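Local atomic coordinates of pilin, type IV (Thermus thermophilus, PDB entry 4BHR), a protein that probably serves as a subunit of type IV pili, fibres linked to cell adhesion and secretion, here represented by its soluble domain without the N-terminal membrane anchor. Residues T16-E21 with D37-N42; G27-L32 with V59-T64. One frame throughout, in Å; residues are numbered along the deposited sequence.

Overall arrangement
From the N terminus the chain runs through helix 6-20, a long loop that contains 27-32, strand 34-35 at one edge of the antiparallel sheet, a second loop that contains 37-42, and then the other strands. Contact 1 returns 37-42 to the end of the helix and so closes a loop of 15 intervening residues. Contact 2 brings 27-32 against the start of strand 61-67, closing a longer loop of 26. Their segments alternate along the sequence, so the two loops cross rather than nest. The contacts also touch directly, with Val18 against Phe61 and Phe39 against Leu32, and together they tie the helix, both connecting loops and the sheet into one apolar cluster.

Contact 1 of 2, residues T16-E21 with D37-N42; sequences TAVEAE and DQFVAN
In the helix-on-sheet fold of this pilin domain, the loop after strand 34-35 folds back on the last turn of helix 6-20, its start held to strand 47-54 by the disulfide Cys36-Cys50. Phe39 is the main contributor from the loop. Its ring lies over a methyl of Val18 in a CH-pi contact: Val18 CG2 stands 3.5 Å from the ring centroid, only 7° off the normal, and is therefore nearly equidistant from all six carbons. The flat ring offers this methyl a broad surface, and beta-branched Val18 can also turn its other methyl, CG1, to Phe61. Just past the helix, Glu21 brings the aliphatic CG of its side chain to the ring edge, near its plane, 4.2 Å from Phe39 CE1. One turn back, Ala17 CB faces the loop backbone, 3.6 Å from Phe39 O and 4.0 Å from Phe39 CB, and also meets Val40 CG2 at 3.9 Å. Alanine suits this place because a single methyl lets the main chain of the loop come close to the helix. The Phe39 side chain also touches Pro30, Leu32 and Val52. An alanine in place of Phe39 would remove the ring that lies over Val18 CG2, and would probably loosen the packing of this loop on the helix end. The two segments themselves meet through methyl-on-ring and methyl-on-backbone packing; a directional bond between helix and loop comes from Tyr10, outside both segments, whose OH is hydrogen-bonded to Val40 O.

Contact 2 of 2, residues G27-L32 with V59-T64; sequences GALPQL and VNFTVT
The ring of Phe61, at the start of strand 61-67, is met at its edge and obliquely by branched aliphatic side chains. Val63 CG2, two residues on along the same strand, lies in the ring plane at the edge, 3.9 Å from Phe61 CE1. CD2 of Leu29 comes to the ring obliquely, 3.6 Å from Phe61 CD2, although the two side chains run at about a right angle to each other. The loop joining the helix to the first strand of the sheet thus lies on the start of the central strand, where Phe61, with CG in the crowded position between its backbone N and carbonyl carbon (chi1 55°), fills the interface between helix and sheet of the pilin fold. The other branch of Leu29 meets backbone: CD1 sits 3.5 Å from both Val59 O and Asn60 O. Leucine suits this place because its fork lets one methyl meet the aromatic ring while the other rests against two carbonyl groups. Leu32 completes the apolar patch with its CD1, 4.0 Å from Phe61 CB. The polar end of Asn60 is engaged by Ser79, whose OG is hydrogen-bonded to both Asn60 OD1 and Phe61 N. The direct contact is made by leucine methyls, which meet the Phe61 side chain and backbone carbonyl oxygens; one of these, Val59 O, also takes a hydrogen bond from Arg22 NH1, which bridges the segments by hydrogen-bonding to Gly27 O as well.

Contact 1 of 2, residues T16-E21 with D37-N42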
loop_
_atom_site.group_PDB
_atom_site.type_symbol
_atom_site.label_atom_id
_atom_site.label_comp_id
_atom_site.label_asym_id
_atom_site.label_seq_id
_atom_site.Cartn_x
_atom_site.Cartn_y
_atom_site.Cartn_z
ATOM N N THR A 16 1.934 -5.549 -3.650
ATOM C CA THR A 16 2.802 -6.391 -4.489
ATOM C C THR A 16 3.983 -5.645 -5.094
ATOM O O THR A 16 5.149 -6.126 -5.034
ATOM C CB THR A 16 1.973 -7.092 -5.587
ATOM O OG1 THR A 16 1.038 -7.947 -4.942
ATOM C CG2 THR A 16 2.912 -7.980 -6.465
ATOM N N ALA A 17 3.702 -4.449 -5.634
ATOM C CA ALA A 17 4.722 -3.619 -6.240
ATOM C C ALA A 17 5.752 -3.084 -5.243
ATOM O O ALA A 17 6.933 -2.963 -5.559
ATOM C CB ALA A 17 4.070 -2.478 -7.037
ATOM N N VAL A 18 5.322 -2.745 -4.029
ATOM C CA VAL A 18 6.247 -2.282 -3.005
ATOM C C VAL A 18 7.138 -3.452 -2.586
ATOM O O VAL A 18 8.342 -3.271 -2.435
ATOM C CB VAL A 18 5.466 -1.769 -1.736
ATOM C CG1 VAL A 18 6.448 -1.493 -0.576
ATOM C CG2 VAL A 18 4.587 -0.565 -2.029
ATOM N N GLU A 19 6.550 -4.637 -2.426
ATOM C CA GLU A 19 7.293 -5.801 -1.956
ATOM C C GLU A 19 8.379 -6.141 -2.989
ATOM O O GLU A 19 9.494 -6.541 -2.630
ATOM C CB GLU A 19 6.346 -6.967 -1.681
ATOM C CG GLU A 19 7.020 -8.237 -1.207
ATOM C CD GLU A 19 7.790 -8.047 0.088
ATOM O OE1 GLU A 19 7.273 -7.404 1.035
ATOM O OE2 GLU A 19 8.915 -8.552 0.146
ATOM N N ALA A 20 8.042 -5.899 -4.263
ATOM C CA ALA A 20 8.941 -6.167 -5.389
ATOM C C ALA A 20 10.137 -5.201 -5.399
ATOM O O ALA A 20 11.177 -5.495 -6.028
ATOM C CB ALA A 20 8.156 -6.098 -6.692
ATOM N N GLU A 21 10.044 -4.082 -4.679
ATOM C CA GLU A 21 11.135 -3.108 -4.539
ATOM C C GLU A 21 12.056 -3.387 -3.334
ATOM O O GLU A 21 13.022 -2.656 -3.113
ATOM C CB GLU A 21 10.604 -1.685 -4.434
ATOM C CG GLU A 21 9.864 -1.265 -5.692
ATOM C CD GLU A 21 10.777 -1.295 -6.894
ATOM O OE1 GLU A 21 11.926 -0.753 -6.813
ATOM O OE2 GLU A 21 10.356 -1.877 -7.916
ATOM N N ASP A 37 1.041 6.035 -6.292
ATOM C CA ASP A 37 1.277 6.072 -7.740
ATOM C C ASP A 37 2.773 6.030 -8.090
ATOM O O ASP A 37 3.153 5.986 -9.254
ATOM C CB ASP A 37 0.508 7.220 -8.409
ATOM C CG ASP A 37 1.022 8.597 -8.014
ATOM O OD1 ASP A 37 2.067 8.703 -7.331
ATOM O OD2 ASP A 37 0.360 9.587 -8.422
ATOM N N GLN A 38 3.619 5.959 -7.065
ATOM C CA GLN A 38 5.038 5.726 -7.264
ATOM C C GLN A 38 5.298 4.245 -7.408
ATOM O O GLN A 38 6.402 3.823 -7.776
ATOM C CB GLN A 38 5.863 6.342 -6.126
ATOM C CG GLN A 38 5.707 7.860 -6.002
ATOM C CD GLN A 38 5.980 8.576 -7.318
ATOM O OE1 GLN A 38 5.055 8.910 -8.086
ATOM N NE2 GLN A 38 7.258 8.802 -7.598
ATOM N N PHE A 39 4.264 3.433 -7.175
ATOM C CA PHE A 39 4.370 1.991 -7.304
ATOM C C PHE A 39 3.478 1.418 -8.393
ATOM O O PHE A 39 3.884 0.506 -9.084
ATOM C CB PHE A 39 4.039 1.322 -5.944
ATOM C CG PHE A 39 5.022 1.695 -4.874
ATOM C CD1 PHE A 39 6.293 1.105 -4.841
ATOM C CD2 PHE A 39 4.717 2.682 -3.923
ATOM C CE1 PHE A 39 7.242 1.515 -3.908
ATOM C CE2 PHE A 39 5.671 3.079 -2.966
ATOM C CZ PHE A 39 6.923 2.468 -2.958
ATOM N N VAL A 40 2.242 1.906 -8.454
ATOM C CA VAL A 40 1.260 1.520 -9.500
ATOM C C VAL A 40 0.544 2.784 -9.978
ATOM O O VAL A 40 -0.131 3.503 -9.182
ATOM C CB VAL A 40 0.217 0.511 -8.978
ATOM C CG1 VAL A 40 -0.791 0.126 -10.050
ATOM C CG2 VAL A 40 0.881 -0.739 -8.417
ATOM N N ALA A 41 0.727 3.096 -11.269
ATOM C CA ALA A 41 0.058 4.228 -11.900
ATOM C C ALA A 41 -1.459 4.050 -12.018
ATOM O O ALA A 41 -1.989 2.948 -11.965
ATOM C CB ALA A 41 0.671 4.461 -13.285
ATOM N N ASN A 42 -2.152 5.166 -12.207
ATOM C CA ASN A 42 -3.592 5.188 -12.489
ATOM C C ASN A 42 -4.545 4.562 -11.486
ATOM O O ASN A 42 -5.219 3.580 -11.797
ATOM C CB ASN A 42 -3.873 4.667 -13.880
ATOM C CG ASN A 42 -3.209 5.520 -14.925
ATOM O OD1 ASN A 42 -3.128 6.741 -14.774
ATOM N ND2 ASN A 42 -2.712 4.897 -15.964
#

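Contact 2 of 2, residues G27-L32 with V59-T64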
loop_
_atom_site.group_PDB
_atom_site.type_symbol
_atom_site.label_atom_id
_atom_site.label_comp_id
_atom_site.label_asym_id
_atom_site.label_seq_id
_atom_site.Cartn_x
_atom_site.Cartn_y
_atom_site.Cartn_z
ATOM N N GLY A 27 17.129 -7.118 2.125
ATOM C CA GLY A 27 15.684 -7.214 2.470
ATOM C C GLY A 27 15.088 -5.899 2.928
ATOM O O GLY A 27 13.974 -5.865 3.450
ATOM N N ALA A 28 15.807 -4.798 2.755
ATOM C CA ALA A 28 15.331 -3.491 3.219
ATOM C C ALA A 28 14.268 -2.963 2.271
ATOM O O ALA A 28 14.384 -3.172 1.058
ATOM C CB ALA A 28 16.481 -2.506 3.254
ATOM N N LEU A 29 13.241 -2.281 2.818
ATOM C CA LEU A 29 12.186 -1.642 1.997
ATOM C C LEU A 29 12.715 -0.419 1.247
ATOM O O LEU A 29 13.719 0.158 1.654
ATOM C CB LEU A 29 11.064 -1.140 2.915
ATOM C CG LEU A 29 10.115 -2.215 3.430
ATOM C CD1 LEU A 29 9.209 -1.522 4.417
ATOM C CD2 LEU A 29 9.295 -2.844 2.331
ATOM N N PRO A 30 12.051 -0.024 0.137
ATOM C CA PRO A 30 12.429 1.266 -0.481
ATOM C C PRO A 30 12.104 2.401 0.475
ATOM O O PRO A 30 11.466 2.158 1.528
ATOM C CB PRO A 30 11.535 1.352 -1.718
ATOM C CG PRO A 30 10.382 0.427 -1.455
ATOM C CD PRO A 30 10.903 -0.662 -0.526
ATOM N N GLN A 31 12.548 3.615 0.134
ATOM C CA GLN A 31 12.341 4.800 0.969
ATOM C C GLN A 31 10.829 5.110 1.022
ATOM O O GLN A 31 10.185 5.237 -0.007
ATOM C CB GLN A 31 13.010 5.999 0.301
ATOM C CG GLN A 31 12.826 7.317 1.041
ATOM C CD GLN A 31 13.435 7.309 2.428
ATOM O OE1 GLN A 31 14.538 6.805 2.611
ATOM N NE2 GLN A 31 12.703 7.848 3.424
ATOM N N LEU A 32 10.314 5.191 2.236
ATOM C CA LEU A 32 8.915 5.448 2.507
ATOM C C LEU A 32 8.820 6.581 3.514
ATOM O O LEU A 32 9.797 6.820 4.258
ATOM C CB LEU A 32 8.277 4.185 3.101
ATOM C CG LEU A 32 8.123 2.998 2.117
ATOM C CD1 LEU A 32 7.559 1.791 2.852
ATOM C CD2 LEU A 32 7.178 3.393 0.984
ATOM N N VAL A 59 10.393 -3.646 8.752
ATOM C CA VAL A 59 10.367 -4.694 7.725
ATOM C C VAL A 59 9.121 -4.604 6.828
ATOM O O VAL A 59 9.189 -4.862 5.613
ATOM C CB VAL A 59 10.432 -6.097 8.391
ATOM C CG1 VAL A 59 10.179 -7.214 7.392
ATOM C CG2 VAL A 59 11.828 -6.271 9.028
ATOM N N ASN A 60 7.991 -4.338 7.464
ATOM C CA ASN A 60 6.683 -4.343 6.797
ATOM C C ASN A 60 6.189 -2.959 6.490
ATOM O O ASN A 60 6.792 -1.948 6.936
ATOM C CB ASN A 60 5.702 -5.122 7.702
ATOM C CG ASN A 60 5.929 -6.599 7.629
ATOM O OD1 ASN A 60 5.720 -7.209 6.571
ATOM N ND2 ASN A 60 6.383 -7.229 8.752
ATOM N N PHE A 61 5.088 -2.897 5.733
ATOM C CA PHE A 61 4.550 -1.597 5.308
ATOM C C PHE A 61 3.029 -1.673 5.301
ATOM O O PHE A 61 2.428 -2.754 5.325
ATOM C CB PHE A 61 5.075 -1.216 3.895
ATOM C CG PHE A 61 4.792 -2.284 2.855
ATOM C CD1 PHE A 61 3.584 -2.238 2.143
ATOM C CD2 PHE A 61 5.689 -3.320 2.595
ATOM C CE1 PHE A 61 3.264 -3.239 1.205
ATOM C CE2 PHE A 61 5.381 -4.315 1.677
ATOM C CZ PHE A 61 4.172 -4.277 0.971
ATOM N N THR A 62 2.412 -0.530 5.215
ATOM C CA THR A 62 0.930 -0.441 5.132
ATOM C C THR A 62 0.571 0.448 3.945
ATOM O O THR A 62 1.102 1.552 3.777
ATOM C CB THR A 62 0.315 0.166 6.413
ATOM O OG1 THR A 62 0.636 -0.675 7.542
ATOM C CG2 THR A 62 -1.257 0.244 6.315
ATOM N N VAL A 63 -0.370 -0.026 3.126
ATOM C CA VAL A 63 -0.873 0.748 2.000
ATOM C C VAL A 63 -2.263 1.191 2.376
ATOM O O VAL A 63 -3.091 0.343 2.779
ATOM C CB VAL A 63 -0.991 -0.165 0.726
ATOM C CG1 VAL A 63 -1.443 0.687 -0.472
ATOM C CG2 VAL A 63 0.350 -0.807 0.432
ATOM N N THR A 64 -2.526 2.490 2.256
ATOM C CA THR A 64 -3.836 3.011 2.643
ATOM C C THR A 64 -4.460 3.890 1.574
ATOM O O THR A 64 -3.834 4.816 1.099
ATOM C CB THR A 64 -3.720 3.852 3.921
ATOM O OG1 THR A 64 -3.146 3.049 4.965
ATOM C CG2 THR A 64 -5.158 4.296 4.334
#